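Local coordinates for adenine phosphoribosyltransferase (PDB 1QB7), which probably catalyses the transfer of a phosphoribosyl group from 5-phospho-alpha-D-ribose 1-diphosphate to adenine, giving AMP and diphosphate in purine salvage, at residues V62-Y65 against R66-P70; D229-A232 against E233-H236. One frame throughout, in Å; residues are numbered along the deposited sequence.

Interaction 1 (V62-Y65 against R66-P70); sequences VQRY and RAMSP
Arg66 lies alongside Val62, one turn earlier in helix 51-67, and lays its guanidinium over it. With CG anti to its carbonyl carbon (chi1 -81°) and the chain extended to NE, the arginine runs beside the valine in the same direction. Val62 CG1 sits under one face of the planar group, nearer its rim than its centre, 3.5 Å from Arg66 NH1. The far end of Arg66 is fixed by a hydrogen bond from NH2 to Glu92 O of helix 86-93, the helix on which Val62 also packs. Met68, just past the helix, lies alongside Tyr65, both side chains pointing the same way. Its sulfur lies in the plane of the tyrosine ring at the edge, with SD 3.9 Å from Tyr65 CD1, a Met-aromatic contact. The bend at chi3 (-78°) puts methyl CE 3.8 Å from Tyr65 CD1 and over one face of the Arg64 guanidinium, 3.9 Å from Arg64 NE. Glu170 OE2 secures both neighbours of this methyl, through a salt bridge to Arg64 NE and a hydrogen bond with Tyr65 OH. In the backbone, Arg66 N donates to Val62 O at 3.0 Å and Ala67 N to Gln63 O at 3.1 Å, before a weak bond from Met68 N to Tyr65 O. Helix 51-67 finishes here, its last turn packed on the central sheet of the phosphoribosyltransferase fold.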
# COMPACT_ATOMS: atom_id res chain seq x y z
N VAL A 62 -9.22 -8.36 12.55
CA VAL A 62 -9.10 -7.61 13.79
C VAL A 62 -9.62 -8.49 14.94
O VAL A 62 -8.95 -8.63 15.97
CB VAL A 62 -9.88 -6.27 13.73
CG1 VAL A 62 -10.02 -5.66 15.13
CG2 VAL A 62 -9.17 -5.29 12.81
N GLN A 63 -10.78 -9.11 14.74
CA GLN A 63 -11.36 -9.99 15.76
C GLN A 63 -10.42 -11.15 16.05
O GLN A 63 -10.21 -11.52 17.21
CB GLN A 63 -12.71 -10.54 15.29
CG GLN A 63 -13.82 -9.50 15.32
CD GLN A 63 -15.00 -9.86 14.44
OE1 GLN A 63 -15.09 -10.99 13.93
NE2 GLN A 63 -15.90 -8.91 14.23
N ARG A 64 -9.82 -11.68 15.00
CA ARG A 64 -8.89 -12.78 15.14
C ARG A 64 -7.73 -12.44 16.06
O ARG A 64 -7.45 -13.16 17.01
CB ARG A 64 -8.36 -13.21 13.77
CG ARG A 64 -7.33 -14.30 13.85
CD ARG A 64 -6.87 -14.70 12.47
NE ARG A 64 -5.87 -15.76 12.52
CZ ARG A 64 -6.13 -17.04 12.77
NH1 ARG A 64 -7.38 -17.43 13.00
NH2 ARG A 64 -5.14 -17.92 12.79
N TYR A 65 -7.08 -11.31 15.79
CA TYR A 65 -5.93 -10.92 16.59
C TYR A 65 -6.23 -10.41 18.00
O TYR A 65 -5.40 -10.57 18.89
CB TYR A 65 -5.03 -9.97 15.79
CG TYR A 65 -4.58 -10.61 14.49
CD1 TYR A 65 -3.96 -11.86 14.49
CD2 TYR A 65 -4.85 -10.01 13.26
CE1 TYR A 65 -3.63 -12.50 13.31
CE2 TYR A 65 -4.52 -10.65 12.06
CZ TYR A 65 -3.91 -11.90 12.10
OH TYR A 65 -3.61 -12.56 10.93
N ARG A 66 -7.42 -9.84 18.20
CA ARG A 66 -7.84 -9.37 19.52
C ARG A 66 -8.11 -10.57 20.42
O ARG A 66 -7.89 -10.51 21.64
CB ARG A 66 -9.10 -8.50 19.43
CG ARG A 66 -8.83 -7.07 19.03
CD ARG A 66 -10.08 -6.19 19.11
NE ARG A 66 -9.76 -4.80 18.80
CZ ARG A 66 -10.58 -3.95 18.19
NH1 ARG A 66 -11.80 -4.34 17.82
NH2 ARG A 66 -10.18 -2.72 17.89
N ALA A 67 -8.57 -11.65 19.81
CA ALA A 67 -8.87 -12.89 20.52
C ALA A 67 -7.62 -13.75 20.71
O ALA A 67 -7.59 -14.64 21.56
CB ALA A 67 -9.93 -13.67 19.76
N MET A 68 -6.58 -13.45 19.94
CA MET A 68 -5.34 -14.22 20.00
C MET A 68 -4.51 -14.01 21.27
O MET A 68 -4.43 -12.90 21.80
CB MET A 68 -4.49 -13.92 18.76
CG MET A 68 -3.39 -14.92 18.49
SD MET A 68 -2.66 -14.66 16.87
CE MET A 68 -3.88 -15.39 15.80
N SER A 69 -3.88 -15.09 21.73
CA SER A 69 -3.05 -15.05 22.93
C SER A 69 -1.85 -16.00 22.81
O SER A 69 -2.02 -17.20 22.55
CB SER A 69 -3.88 -15.38 24.17
OG SER A 69 -3.13 -15.17 25.35
N PRO A 70 -0.62 -15.46 22.92
CA PRO A 70 -0.32 -14.04 23.13
C PRO A 70 -0.60 -13.23 21.87
O PRO A 70 -0.45 -13.72 20.74
CB PRO A 70 1.17 -14.05 23.50
CG PRO A 70 1.70 -15.21 22.71
CD PRO A 70 0.63 -16.26 22.91

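Interaction 2 (D229-A232 against E233-H236)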
# COMPACT_ATOMS: atom_id res chain seq x y z
N ASP A 229 -7.20 9.51 -25.44
CA ASP A 229 -8.06 8.60 -26.18
C ASP A 229 -9.39 8.43 -25.45
O ASP A 229 -10.44 8.52 -26.07
CB ASP A 229 -7.38 7.24 -26.37
CG ASP A 229 -6.24 7.27 -27.40
OD1 ASP A 229 -6.10 8.28 -28.12
OD2 ASP A 229 -5.48 6.28 -27.49
N VAL A 230 -9.35 8.25 -24.13
CA VAL A 230 -10.57 8.07 -23.35
C VAL A 230 -11.42 9.36 -23.35
O VAL A 230 -12.64 9.30 -23.42
CB VAL A 230 -10.27 7.61 -21.90
CG1 VAL A 230 -11.56 7.33 -21.15
CG2 VAL A 230 -9.42 6.34 -21.92
N LEU A 231 -10.75 10.51 -23.30
CA LEU A 231 -11.44 11.81 -23.31
C LEU A 231 -12.27 11.99 -24.58
O LEU A 231 -13.37 12.55 -24.55
CB LEU A 231 -10.44 12.96 -23.20
CG LEU A 231 -10.08 13.55 -21.84
CD1 LEU A 231 -8.98 14.57 -22.02
CD2 LEU A 231 -11.30 14.20 -21.20
N ALA A 232 -11.74 11.51 -25.70
CA ALA A 232 -12.42 11.62 -26.98
C ALA A 232 -13.71 10.82 -27.04
O ALA A 232 -14.56 11.06 -27.90
CB ALA A 232 -11.47 11.16 -28.09
N GLU A 233 -13.86 9.87 -26.12
CA GLU A 233 -15.04 9.01 -26.08
C GLU A 233 -16.29 9.63 -25.46
O GLU A 233 -17.38 9.04 -25.51
CB GLU A 233 -14.71 7.70 -25.35
CG GLU A 233 -13.56 6.92 -25.96
CD GLU A 233 -13.14 5.71 -25.13
OE1 GLU A 233 -13.79 5.43 -24.09
OE2 GLU A 233 -12.16 5.05 -25.52
N HIS A 234 -16.15 10.80 -24.85
CA HIS A 234 -17.28 11.48 -24.23
C HIS A 234 -17.19 13.00 -24.40
O HIS A 234 -16.11 13.54 -24.63
CB HIS A 234 -17.38 11.11 -22.73
CG HIS A 234 -16.20 11.54 -21.91
ND1 HIS A 234 -15.18 10.68 -21.57
CD2 HIS A 234 -15.89 12.73 -21.34
CE1 HIS A 234 -14.28 11.32 -20.84
NE2 HIS A 234 -14.69 12.57 -20.69
N PRO A 235 -18.34 13.69 -24.36
CA PRO A 235 -18.37 15.15 -24.51
C PRO A 235 -17.67 15.85 -23.35
O PRO A 235 -18.02 15.65 -22.19
CB PRO A 235 -19.87 15.47 -24.52
CG PRO A 235 -20.48 14.22 -25.07
CD PRO A 235 -19.72 13.15 -24.33
N HIS A 236 -16.66 16.65 -23.67
CA HIS A 236 -15.91 17.38 -22.65
C HIS A 236 -15.47 18.75 -23.18
O HIS A 236 -15.08 19.59 -22.35
CB HIS A 236 -14.70 16.58 -22.20
CG HIS A 236 -13.67 16.36 -23.27
ND1 HIS A 236 -13.90 15.58 -24.38
CD2 HIS A 236 -12.40 16.82 -23.39
CE1 HIS A 236 -12.82 15.56 -25.13
NE2 HIS A 236 -11.89 16.30 -24.56
OXT HIS A 236 -15.53 18.95 -24.42
O HOH W 1 -14.80 7.85 -22.19
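Leu231 and His234 bound a type I beta turn that leads from helix 227-231 into the C-terminal tail, with the histidines of that tail folded back on the leucine. Two successive i to i+3 backbone bonds carry the chain out of the helix: Glu233 N donates to Val230 O at 3.0 Å, and the weak but nearly straight bond from His234 N to Leu231 O (169°) closes the turn. The apolar contacts gather round Leu231, whose methyl CD2 lies over one face of the His236 ring, toward its rim and 3.9 Å from the centroid, a CH-pi contact. The same methyl touches the other imidazole, with Leu231 CD2 3.8 Å from His234 NE2. Across the dimer interface, Leu231 packs on Glu162 and His234 on Ala163 of the second subunit, while Glu233 OE1 is hydrogen-bonded to Tyr132 OH of that subunit. Among the polar groups, Leu231 O stands over the centre of the His234 ring. A water joins the helix end to the residues that follow: it donates to Val230 O and to Glu233 OE1, and shares a hydrogen bond with His234 ND1 in the plane of that ring. The last polar link lies within the tail. His236 has CG between its backbone N and carbonyl carbon (chi1 65°), which swings the imidazole back so that ND1 donates to His234 O at 3.0 Å, nearly in the plane of its own ring.

Overall arrangement
Both interactions are local, each lying at the C-terminal end of a helix, and they follow in series along the chain without nesting or crossing. Interaction 1 comes first, where helix 51-67 runs out ahead of strand 74-78; it joins that helix end to helix 86-93 and to strands 140-145 and 167-173 of the core sheet. The chain then completes the sheet before reaching strand 224-226 and helix 227-231. Interaction 2 closes the turn after this last helix and sets the terminal tail against the second subunit. The two centres are 50 Å apart, on opposite sides of the chain's centre, and their nearest atoms are about 36 Å apart.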